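PDB 3LFZ: protein MJ1225 from Methanocaldococcus jannaschii, which binds adenine nucleotides through its CBS domains and, as in the gamma subunit of AMP-activated protein kinase, probably senses the energy state of the cell. Local coordinates for residues F2-K7 with K98-I103; N46-I51 with P119-E124; G188-I193 with V233-E238. One frame throughout, in Å; residues are numbered along the deposited sequence. Where two conformers were deposited one is given.

In the fold
Interactions 1 and 2 both join the first CBS repeat to the second, and their segments alternate along the chain (2-7, 46-51, 98-103, 119-124). Their centres lie 16 Å apart, and they touch where Glu99 and Lys98 meet Asn122; strand 97-98 leads into interaction 1 and its sheet neighbour 117-121 into interaction 2. Interaction 3 follows in sequence and joins the third repeat to the fourth. Its centre is about 38 Å from that of interaction 2, across the centre of the chain. Strands 48-53 and 189-195 each carry a beta bulge and each offer an isoleucine to an ATP adenine, so the two CBS pairs use matching elements for separate nucleotide sites.

Interaction 1 (F2-K7 with K98-I103); sequences FVRVMK and KENADI
Val5 N donates to Ala101 O over 2.8 Å in an almost straight bond (171° at the hydrogen), and Ile103 N donates to Val3 O over the same 2.8 Å. This pattern makes a single antiparallel beta bridge in which Arg4 and Asp102 are the non-hydrogen-bonded pair. Their CA atoms accordingly come within 4.2 Å, and Asp102 CA makes a CA-H...O contact with Val3 O at 3.2 Å. Side chains pad both ends of the bridge: Val5 CG2 rests on Ala101 CB at 3.9 Å, while Val3 CB meets Ile103 CD1 at 4.0 Å. Arg4 leaves its backbone away from the partner, but the bend at chi2 (86°) brings the guanidinium back, with one face over Asn100 O. NE lies 3.2 Å from Asn100 O at an angle too poor for a hydrogen bond. Met6 CG packs against Glu99 O.

In the next shell, a type I turn from Lys98 to Ala101, leading from strand 97-98 into helix 103-112 of the second CBS repeat, presents the carbonyls of Glu99 and Asn100 to the start of the chain, at the edge of the first. Asp102 is the N-cap of that helix; in one of its two conformers OD1 accepts from Glu105 N. The specific polar grip thus comes from main-chain groups, with a probably favourable electrostatic pull between the Arg4 charge and the Asn100 carbonyl.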
loop_
_atom_site.group_PDB
_atom_site.type_symbol
_atom_site.label_atom_id
_atom_site.label_comp_id
_atom_site.label_asym_id
_atom_site.label_seq_id
_atom_site.Cartn_x
_atom_site.Cartn_y
_atom_site.Cartn_z
ATOM N N PHE A 2 -15.056 23.731 4.973
ATOM C CA PHE A 2 -14.742 22.972 6.180
ATOM C C PHE A 2 -15.696 21.776 6.336
ATOM O O PHE A 2 -16.751 21.887 6.959
ATOM C CB PHE A 2 -14.810 23.890 7.419
ATOM C CG PHE A 2 -16.171 24.503 7.655
ATOM C CD1 PHE A 2 -17.124 23.850 8.437
ATOM C CD2 PHE A 2 -16.503 25.734 7.095
ATOM C CE1 PHE A 2 -18.384 24.401 8.643
ATOM C CE2 PHE A 2 -17.760 26.300 7.300
ATOM C CZ PHE A 2 -18.701 25.633 8.076
ATOM N N VAL A 3 -15.342 20.635 5.753
ATOM C CA VAL A 3 -16.177 19.436 5.889
ATOM C C VAL A 3 -15.466 18.423 6.783
ATOM O O VAL A 3 -14.315 18.073 6.521
ATOM C CB VAL A 3 -16.514 18.796 4.515
ATOM C CG1 VAL A 3 -17.608 17.743 4.666
ATOM C CG2 VAL A 3 -16.943 19.859 3.505
ATOM N N ARG A 4 -16.147 17.954 7.829
ATOM C CA ARG A 4 -15.540 17.040 8.801
ATOM C C ARG A 4 -15.143 15.728 8.124
ATOM O O ARG A 4 -15.943 15.151 7.381
ATOM C CB ARG A 4 -16.512 16.763 9.953
ATOM C CG ARG A 4 -15.987 17.131 11.336
ATOM C CD ARG A 4 -16.251 18.601 11.634
ATOM N NE ARG A 4 -15.517 19.082 12.803
ATOM C CZ ARG A 4 -15.255 20.363 13.052
ATOM N NH1 ARG A 4 -15.659 21.311 12.213
ATOM N NH2 ARG A 4 -14.579 20.702 14.142
ATOM N N VAL A 5 -13.910 15.270 8.363
ATOM C CA VAL A 5 -13.450 13.986 7.807
ATOM C C VAL A 5 -14.380 12.857 8.216
ATOM O O VAL A 5 -14.684 11.974 7.412
ATOM C CB VAL A 5 -11.993 13.588 8.214
ATOM C CG1 VAL A 5 -10.975 14.380 7.436
ATOM C CG2 VAL A 5 -11.761 13.692 9.727
ATOM N N MET A 6 -14.827 12.905 9.472
ATOM C CA MET A 6 -15.744 11.918 10.029
ATOM C C MET A 6 -16.964 11.676 9.147
ATOM O O MET A 6 -17.449 10.546 9.062
ATOM C CB MET A 6 -16.182 12.321 11.440
ATOM C CG MET A 6 -15.225 11.875 12.536
ATOM S SD MET A 6 -15.051 10.081 12.656
ATOM C CE MET A 6 -16.642 9.620 13.348
ATOM N N LYS A 7 -17.448 12.732 8.490
ATOM C CA LYS A 7 -18.582 12.623 7.565
ATOM C C LYS A 7 -18.347 11.650 6.407
ATOM O O LYS A 7 -19.308 11.229 5.749
ATOM C CB LYS A 7 -18.989 13.997 7.015
ATOM C CG LYS A 7 -20.153 14.656 7.747
ATOM C CD LYS A 7 -19.677 15.451 8.956
ATOM C CE LYS A 7 -20.839 15.831 9.859
ATOM N NZ LYS A 7 -20.356 16.374 11.168
ATOM N N LYS A 98 -7.409 14.058 14.338
ATOM C CA LYS A 98 -8.360 14.239 15.434
ATOM C C LYS A 98 -9.781 14.125 14.887
ATOM O O LYS A 98 -10.020 14.444 13.722
ATOM C CB LYS A 98 -8.134 15.585 16.135
ATOM C CG LYS A 98 -6.773 15.713 16.830
ATOM C CD LYS A 98 -6.657 14.780 18.035
ATOM C CE LYS A 98 -5.202 14.545 18.424
ATOM N NZ LYS A 98 -5.082 13.601 19.572
ATOM N N GLU A 99 -10.715 13.657 15.712
ATOM C CA GLU A 99 -12.079 13.367 15.231
ATOM C C GLU A 99 -12.810 14.594 14.679
ATOM O O GLU A 99 -13.823 14.472 13.986
ATOM C CB GLU A 99 -12.920 12.624 16.286
ATOM C CG GLU A 99 -13.087 13.328 17.631
ATOM C CD GLU A 99 -13.941 12.530 18.613
ATOM O OE1 GLU A 99 -14.874 11.819 18.173
ATOM O OE2 GLU A 99 -13.684 12.624 19.832
ATOM N N ASN A 100 -12.262 15.770 14.974
ATOM C CA ASN A 100 -12.780 17.034 14.471
ATOM C C ASN A 100 -12.059 17.539 13.216
ATOM O O ASN A 100 -12.360 18.633 12.727
ATOM C CB ASN A 100 -12.731 18.099 15.573
ATOM C CG ASN A 100 -11.340 18.268 16.167
ATOM O OD1 ASN A 100 -10.884 17.444 16.964
ATOM N ND2 ASN A 100 -10.665 19.350 15.792
ATOM N N ALA A 101 -11.119 16.750 12.695
ATOM C CA ALA A 101 -10.346 17.142 11.511
ATOM C C ALA A 101 -11.230 17.289 10.272
ATOM O O ALA A 101 -12.256 16.615 10.149
ATOM C CB ALA A 101 -9.214 16.153 11.252
ATOM N N ASP A 102 -10.836 18.180 9.365
ATOM C CA ASP A 102 -11.601 18.406 8.142
ATOM C C ASP A 102 -10.908 17.817 6.915
ATOM O O ASP A 102 -9.720 17.486 6.960
ATOM C CB ASP A 102 -11.908 19.896 7.939
ATOM C CG ASP A 102 -10.716 20.676 7.429
ATOM O OD1 ASP A 102 -9.615 20.525 7.999
ATOM O OD2 ASP A 102 -10.882 21.449 6.462
ATOM N N ILE A 103 -11.676 17.686 5.835
ATOM C CA ILE A 103 -11.229 17.116 4.557
ATOM C C ILE A 103 -9.918 17.716 4.043
ATOM O O ILE A 103 -9.038 16.989 3.574
ATOM C CB ILE A 103 -12.349 17.302 3.488
ATOM C CG1 ILE A 103 -12.947 15.962 3.067
ATOM C CG2 ILE A 103 -11.881 18.135 2.279
ATOM C CD1 ILE A 103 -14.370 16.097 2.533
#

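Interaction 2 (N46-I51 with P119-E124); sequences NKVVGI and PIVNDE. With ATP (adenosine-5'-triphosphate), chain B.
Val48 lays its CG2 methyl against CG1 of Val121 at 3.7 Å, the two side chains meeting at about a right angle. The same Val48 CG2 also reaches Pro119 CB at 4.3 Å, so one methyl spans two residues of the facing strand. Further along, Ile51 turns CD1 onto the proline ring, 4.2 Å from Pro119 CG. With CG1 anti to the backbone N (chi1 -169°), the Ile51 chain carries CD1 out to this ring and toward the nucleotide.

No hydrogen bond links the segments. Strands 48-51 and 119-121 run antiparallel (174°), but their axes are 9.9 Å apart, a separation bridged by side chains and too wide for backbone pairing. Val48 and Ile51 can both point inward because Val49 and Gly50 together face Val40 in a classic beta bulge, which shifts the alternation by one residue. Leu127 of strand 127-132 closes in on Val48 and Pro119.

The apolar contact runs into the ATP site between the first two CBS repeats. The branch methyl CG2 of Ile51 lies over the adenine face, 3.7 Å from C4 of the ATP, while CD1, on the same side, sits by the rim near N6 and N7. Pro119 CD approaches the amino N6 at 3.9 Å. Ile95 N, Gly116 N and Gly117 O hydrogen-bond this nucleotide, as do Thr53, at the end of strand 48-53, and Asp56, in the helix that follows.

At the far end, the extended Lys47 chain passes alongside the Glu124 carbonyl, its CE 3.4 Å from Glu124 O. The contact therefore grades from a partly exposed lysine, through buried valine and proline side chains, to an apolar surface against the adenine face, where dispersion and exclusion of water probably dominate.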
loop_
_atom_site.group_PDB
_atom_site.type_symbol
_atom_site.label_atom_id
_atom_site.label_comp_id
_atom_site.label_asym_id
_atom_site.label_seq_id
_atom_site.Cartn_x
_atom_site.Cartn_y
_atom_site.Cartn_z
ATOM N N ASN A 46 -7.828 0.898 23.697
ATOM C CA ASN A 46 -8.060 1.131 22.266
ATOM C C ASN A 46 -7.250 2.299 21.692
ATOM O O ASN A 46 -7.586 2.845 20.636
ATOM C CB ASN A 46 -9.559 1.293 21.974
ATOM C CG ASN A 46 -9.984 0.606 20.691
ATOM O OD1 ASN A 46 -9.553 -0.512 20.397
ATOM N ND2 ASN A 46 -10.850 1.262 19.926
ATOM N N LYS A 47 -6.176 2.667 22.388
ATOM C CA LYS A 47 -5.281 3.719 21.925
ATOM C C LYS A 47 -4.417 3.208 20.785
ATOM O O LYS A 47 -3.845 2.117 20.869
ATOM C CB LYS A 47 -4.405 4.239 23.068
ATOM C CG LYS A 47 -5.157 5.103 24.065
ATOM C CD LYS A 47 -4.291 5.482 25.250
ATOM C CE LYS A 47 -5.119 6.201 26.302
ATOM N NZ LYS A 47 -4.304 6.603 27.481
ATOM N N VAL A 48 -4.343 3.998 19.719
ATOM C CA VAL A 48 -3.472 3.701 18.588
ATOM C C VAL A 48 -2.025 3.814 19.055
ATOM O O VAL A 48 -1.573 4.887 19.459
ATOM C CB VAL A 48 -3.725 4.653 17.391
ATOM C CG1 VAL A 48 -2.730 4.391 16.263
ATOM C CG2 VAL A 48 -5.152 4.506 16.883
ATOM N N VAL A 49 -1.316 2.692 19.027
ATOM C CA VAL A 49 0.086 2.662 19.435
ATOM C C VAL A 49 0.995 2.324 18.261
ATOM O O VAL A 49 2.217 2.419 18.369
ATOM C CB VAL A 49 0.347 1.679 20.619
ATOM C CG1 VAL A 49 -0.472 2.073 21.845
ATOM C CG2 VAL A 49 0.069 0.232 20.211
ATOM N N GLY A 50 0.392 1.926 17.145
ATOM C CA GLY A 50 1.153 1.546 15.964
ATOM C C GLY A 50 0.299 1.363 14.729
ATOM O O GLY A 50 -0.927 1.488 14.778
ATOM N N ILE A 51 0.966 1.089 13.614
ATOM C CA ILE A 51 0.309 0.768 12.353
ATOM C C ILE A 51 1.220 -0.185 11.580
ATOM O O ILE A 51 2.447 -0.084 11.657
ATOM C CB ILE A 51 -0.045 2.052 11.528
ATOM C CG1 ILE A 51 -0.976 1.721 10.355
ATOM C CG2 ILE A 51 1.218 2.809 11.075
ATOM C CD1 ILE A 51 -1.851 2.897 9.911
ATOM N N PRO A 119 -5.459 6.885 10.735
ATOM C CA PRO A 119 -6.406 6.641 11.815
ATOM C C PRO A 119 -7.008 7.947 12.313
ATOM O O PRO A 119 -6.311 8.960 12.414
ATOM C CB PRO A 119 -5.535 6.010 12.909
ATOM C CG PRO A 119 -4.368 5.447 12.186
ATOM C CD PRO A 119 -4.105 6.423 11.089
ATOM N N ILE A 120 -8.304 7.919 12.593
ATOM C CA ILE A 120 -8.986 9.055 13.186
ATOM C C ILE A 120 -9.149 8.748 14.667
ATOM O O ILE A 120 -9.763 7.747 15.038
ATOM C CB ILE A 120 -10.346 9.325 12.501
ATOM C CG1 ILE A 120 -10.126 9.705 11.032
ATOM C CG2 ILE A 120 -11.104 10.440 13.219
ATOM C CD1 ILE A 120 -11.308 9.412 10.128
ATOM N N VAL A 121 -8.559 9.594 15.504
ATOM C CA VAL A 121 -8.577 9.384 16.947
ATOM C C VAL A 121 -9.262 10.533 17.676
ATOM O O VAL A 121 -9.480 11.605 17.106
ATOM C CB VAL A 121 -7.148 9.156 17.539
ATOM C CG1 VAL A 121 -6.465 7.968 16.876
ATOM C CG2 VAL A 121 -6.282 10.418 17.431
ATOM N N ASN A 122 -9.609 10.288 18.935
ATOM C CA ASN A 122 -10.127 11.329 19.807
ATOM C C ASN A 122 -8.992 11.932 20.630
ATOM O O ASN A 122 -7.815 11.696 20.338
ATOM C CB ASN A 122 -11.254 10.785 20.698
ATOM C CG ASN A 122 -10.784 9.710 21.671
ATOM O OD1 ASN A 122 -9.587 9.472 21.842
ATOM N ND2 ASN A 122 -11.741 9.056 22.321
ATOM N N ASP A 123 -9.345 12.700 21.659
ATOM C CA ASP A 123 -8.353 13.382 22.491
ATOM C C ASP A 123 -7.514 12.446 23.365
ATOM O O ASP A 123 -6.387 12.786 23.737
ATOM C CB ASP A 123 -9.012 14.478 23.338
ATOM C CG ASP A 123 -9.084 15.815 22.613
ATOM O OD1 ASP A 123 -9.084 15.833 21.361
ATOM O OD2 ASP A 123 -9.140 16.856 23.305
ATOM N N GLU A 124 -8.056 11.274 23.688
ATOM C CA GLU A 124 -7.289 10.244 24.395
ATOM C C GLU A 124 -6.475 9.384 23.429
ATOM O O GLU A 124 -5.768 8.467 23.855
ATOM C CB GLU A 124 -8.187 9.365 25.284
ATOM C CG GLU A 124 -9.690 9.580 25.121
ATOM C CD GLU A 124 -10.180 10.845 25.807
ATOM O OE1 GLU A 124 -11.174 11.436 25.328
ATOM O OE2 GLU A 124 -9.568 11.255 26.817
HETATM P PG ATP B . -0.159 4.391 -0.183
HETATM O O1G ATP B . 1.028 3.895 -1.151
HETATM O O2G ATP B . -0.348 5.861 -0.250
HETATM O O3G ATP B . -1.462 3.591 -0.728
HETATM P PB ATP B . 1.009 4.554 2.462
HETATM O O1B ATP B . 2.155 5.314 1.912
HETATM O O2B ATP B . 0.038 5.234 3.344
HETATM O O3B ATP B . 0.192 3.776 1.282
HETATM P PA ATP B . 2.493 2.175 2.720
HETATM O O1A ATP B . 1.718 0.917 2.719
HETATM O O2A ATP B . 3.160 2.634 1.481
HETATM O O3A ATP B . 1.558 3.320 3.329
HETATM O "O5'" ATP B . 3.591 2.034 3.891
HETATM C "C5'" ATP B . 4.817 2.783 3.931
HETATM C "C4'" ATP B . 5.256 2.997 5.389
HETATM O "O4'" ATP B . 4.395 4.034 5.934
HETATM C "C3'" ATP B . 5.035 1.740 6.245
HETATM O "O3'" ATP B . 6.162 1.555 7.106
HETATM C "C2'" ATP B . 3.773 2.069 7.044
HETATM O "O2'" ATP B . 3.772 1.410 8.313
HETATM C "C1'" ATP B . 3.901 3.581 7.212
HETATM N N9 ATP B . 2.584 4.233 7.432
HETATM C C8 ATP B . 1.477 4.075 6.698
HETATM N N7 ATP B . 0.497 4.826 7.204
HETATM C C5 ATP B . 0.982 5.472 8.260
HETATM C C6 ATP B . 0.454 6.382 9.172
HETATM N N6 ATP B . -0.813 6.786 9.094
HETATM N N1 ATP B . 1.247 6.854 10.147
HETATM C C2 ATP B . 2.515 6.471 10.255
HETATM N N3 ATP B . 3.046 5.607 9.402
HETATM C C4 ATP B . 2.309 5.096 8.401
#

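Interaction 3 (G188-I193 with V233-E238); sequences GRLVGI and VITAKE. With ATP (adenosine-5'-triphosphate), chain D.
Leu190 and Thr235 run alongside each other in opposite senses, their methyls squeezed together: Leu190 CD2 is 3.4 Å from Thr235 CG2, short for two carbons. The same Leu190 CD2 meets Val233 CB at 4.0 Å, here with the side chains crossing at a slant. Val233 fans out from that point: CG2 abuts the backbone of the strand, 3.6 Å from Gly192 C, while CG1, anti to the backbone N (chi1 -166°), touches Ile193 CB and also approaches N1 of the ATP.

Val191 and Gly192 form a classic beta bulge opposite Val184, which lets Leu190 and Ile193 face the same way. In this paired-CBS arrangement strand 189-195 of the third repeat and loop 233-238 of the fourth flank one adenine on two sides. Ile234 reads its edge with backbone atoms: Ile234 N donates to N1 of the ATP at 2.8 Å, and N6 of the ATP donates to Ile234 O at 3.0 Å.

CG2 of Ile193 covers a face of the adenine, 3.7 Å from C4 of the ATP, and CD1 lies on the same side by the rim, 3.7 Å from N7. With an alanine here, the ring would probably lose the apolar cover that CG2 and CD1 give and be held less firmly against the Ile234 backbone.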
loop_
_atom_site.group_PDB
_atom_site.type_symbol
_atom_site.label_atom_id
_atom_site.label_comp_id
_atom_site.label_asym_id
_atom_site.label_seq_id
_atom_site.Cartn_x
_atom_site.Cartn_y
_atom_site.Cartn_z
ATOM N N GLY A 188 11.569 -1.056 -22.636
ATOM C CA GLY A 188 10.774 0.170 -22.711
ATOM C C GLY A 188 9.271 -0.053 -22.752
ATOM O O GLY A 188 8.496 0.904 -22.716
ATOM N N ARG A 189 8.862 -1.318 -22.821
ATOM C CA ARG A 189 7.451 -1.685 -22.928
ATOM C C ARG A 189 6.878 -2.206 -21.613
ATOM O O ARG A 189 7.529 -2.980 -20.912
ATOM C CB ARG A 189 7.255 -2.730 -24.033
ATOM C CG ARG A 189 6.834 -2.155 -25.379
ATOM C CD ARG A 189 7.990 -1.523 -26.147
ATOM N NE ARG A 189 7.497 -0.536 -27.106
ATOM C CZ ARG A 189 8.107 -0.204 -28.242
ATOM N NH1 ARG A 189 9.251 -0.783 -28.595
ATOM N NH2 ARG A 189 7.561 0.707 -29.038
ATOM N N LEU A 190 5.658 -1.771 -21.293
ATOM C CA LEU A 190 4.926 -2.264 -20.127
ATOM C C LEU A 190 4.506 -3.707 -20.347
ATOM O O LEU A 190 3.775 -4.010 -21.292
ATOM C CB LEU A 190 3.684 -1.406 -19.858
ATOM C CG LEU A 190 2.821 -1.759 -18.643
ATOM C CD1 LEU A 190 3.469 -1.302 -17.346
ATOM C CD2 LEU A 190 1.445 -1.155 -18.788
ATOM N N VAL A 191 4.971 -4.597 -19.481
ATOM C CA VAL A 191 4.597 -6.003 -19.581
ATOM C C VAL A 191 3.812 -6.474 -18.361
ATOM O O VAL A 191 3.327 -7.606 -18.326
ATOM C CB VAL A 191 5.824 -6.926 -19.837
ATOM C CG1 VAL A 191 6.455 -6.620 -21.194
ATOM C CG2 VAL A 191 6.854 -6.802 -18.715
ATOM N N GLY A 192 3.681 -5.605 -17.366
ATOM C CA GLY A 192 2.954 -5.970 -16.165
ATOM C C GLY A 192 2.983 -4.953 -15.051
ATOM O O GLY A 192 3.538 -3.864 -15.189
ATOM N N ILE A 193 2.351 -5.324 -13.945
ATOM C CA ILE A 193 2.410 -4.560 -12.712
ATOM C C ILE A 193 2.652 -5.527 -11.549
ATOM O O ILE A 193 2.206 -6.679 -11.576
ATOM C CB ILE A 193 1.131 -3.691 -12.511
ATOM C CG1 ILE A 193 1.387 -2.557 -11.507
ATOM C CG2 ILE A 193 -0.089 -4.550 -12.141
ATOM C CD1 ILE A 193 0.394 -1.404 -11.600
ATOM N N VAL A 233 -2.687 -4.980 -17.447
ATOM C CA VAL A 233 -2.669 -3.817 -16.588
ATOM C C VAL A 233 -3.709 -2.806 -17.034
ATOM O O VAL A 233 -3.874 -2.554 -18.228
ATOM C CB VAL A 233 -1.272 -3.156 -16.602
ATOM C CG1 VAL A 233 -1.134 -2.153 -15.473
ATOM C CG2 VAL A 233 -0.183 -4.210 -16.501
ATOM N N ILE A 234 -4.420 -2.250 -16.060
ATOM C CA ILE A 234 -5.272 -1.101 -16.299
ATOM C C ILE A 234 -4.353 0.116 -16.372
ATOM O O ILE A 234 -3.765 0.535 -15.370
ATOM C CB ILE A 234 -6.358 -0.952 -15.212
ATOM C CG1 ILE A 234 -7.269 -2.185 -15.219
ATOM C CG2 ILE A 234 -7.177 0.320 -15.437
ATOM C CD1 ILE A 234 -8.175 -2.309 -14.016
ATOM N N THR A 235 -4.222 0.646 -17.583
ATOM C CA THR A 235 -3.290 1.725 -17.889
ATOM C C THR A 235 -4.047 3.001 -18.228
ATOM O O THR A 235 -5.223 2.946 -18.592
ATOM C CB THR A 235 -2.405 1.362 -19.097
ATOM O OG1 THR A 235 -3.209 1.310 -20.285
ATOM C CG2 THR A 235 -1.731 0.017 -18.892
ATOM N N ALA A 236 -3.376 4.143 -18.108
ATOM C CA ALA A 236 -3.945 5.421 -18.534
ATOM C C ALA A 236 -3.140 5.998 -19.698
ATOM O O ALA A 236 -2.089 5.462 -20.058
ATOM C CB ALA A 236 -3.991 6.401 -17.368
ATOM N N LYS A 237 -3.641 7.077 -20.296
ATOM C CA LYS A 237 -2.902 7.773 -21.348
ATOM C C LYS A 237 -3.096 9.280 -21.325
ATOM O O LYS A 237 -4.107 9.788 -20.839
ATOM C CB LYS A 237 -3.197 7.197 -22.745
ATOM C CG LYS A 237 -4.669 7.004 -23.100
ATOM C CD LYS A 237 -4.835 6.404 -24.495
ATOM C CE LYS A 237 -4.075 5.079 -24.653
ATOM N NZ LYS A 237 -4.000 4.635 -26.074
ATOM N N GLU A 238 -2.096 9.979 -21.851
ATOM C CA GLU A 238 -2.117 11.429 -21.970
ATOM C C GLU A 238 -3.354 11.858 -22.747
ATOM O O GLU A 238 -3.650 11.314 -23.815
ATOM C CB GLU A 238 -0.845 11.913 -22.665
ATOM C CG GLU A 238 0.371 11.039 -22.372
ATOM C CD GLU A 238 1.670 11.814 -22.364
ATOM O OE1 GLU A 238 2.660 11.309 -22.931
ATOM O OE2 GLU A 238 1.705 12.926 -21.793
HETATM P PG ATP D . -5.700 -1.195 -1.955
HETATM O O1G ATP D . -4.662 -0.301 -1.089
HETATM O O2G ATP D . -5.533 -2.644 -1.692
HETATM O O3G ATP D . -7.141 -0.680 -1.458
HETATM P PB ATP D . -4.084 -0.570 -4.126
HETATM O O1B ATP D . -4.119 0.623 -4.991
HETATM O O2B ATP D . -3.126 -0.622 -3.004
HETATM O O3B ATP D . -5.546 -0.822 -3.526
HETATM P PA ATP D . -2.874 -3.054 -4.481
HETATM O O1A ATP D . -1.460 -2.617 -4.451
HETATM O O2A ATP D . -3.491 -3.563 -3.237
HETATM O O3A ATP D . -3.790 -1.855 -5.058
HETATM O "O5'" ATP D . -3.038 -4.161 -5.620
HETATM C "C5'" ATP D . -4.013 -5.214 -5.514
HETATM C "C4'" ATP D . -3.971 -6.097 -6.768
HETATM O "O4'" ATP D . -4.336 -5.284 -7.920
HETATM C "C3'" ATP D . -2.531 -6.576 -6.988
HETATM O "O3'" ATP D . -2.538 -7.952 -7.376
HETATM C "C2'" ATP D . -2.024 -5.701 -8.131
HETATM O "O2'" ATP D . -1.071 -6.409 -8.933
HETATM C "C1'" ATP D . -3.300 -5.405 -8.918
HETATM N N9 ATP D . -3.193 -4.087 -9.601
HETATM C C8 ATP D . -2.789 -2.940 -9.046
HETATM N N7 ATP D . -2.824 -1.966 -9.958
HETATM C C5 ATP D . -3.255 -2.496 -11.098
HETATM C C6 ATP D . -3.489 -1.984 -12.367
HETATM N N6 ATP D . -3.273 -0.696 -12.628
HETATM N N1 ATP D . -3.939 -2.813 -13.330
HETATM C C2 ATP D . -4.157 -4.098 -13.084
HETATM N N3 ATP D . -3.940 -4.614 -11.883
HETATM C C4 ATP D . -3.494 -3.842 -10.874
#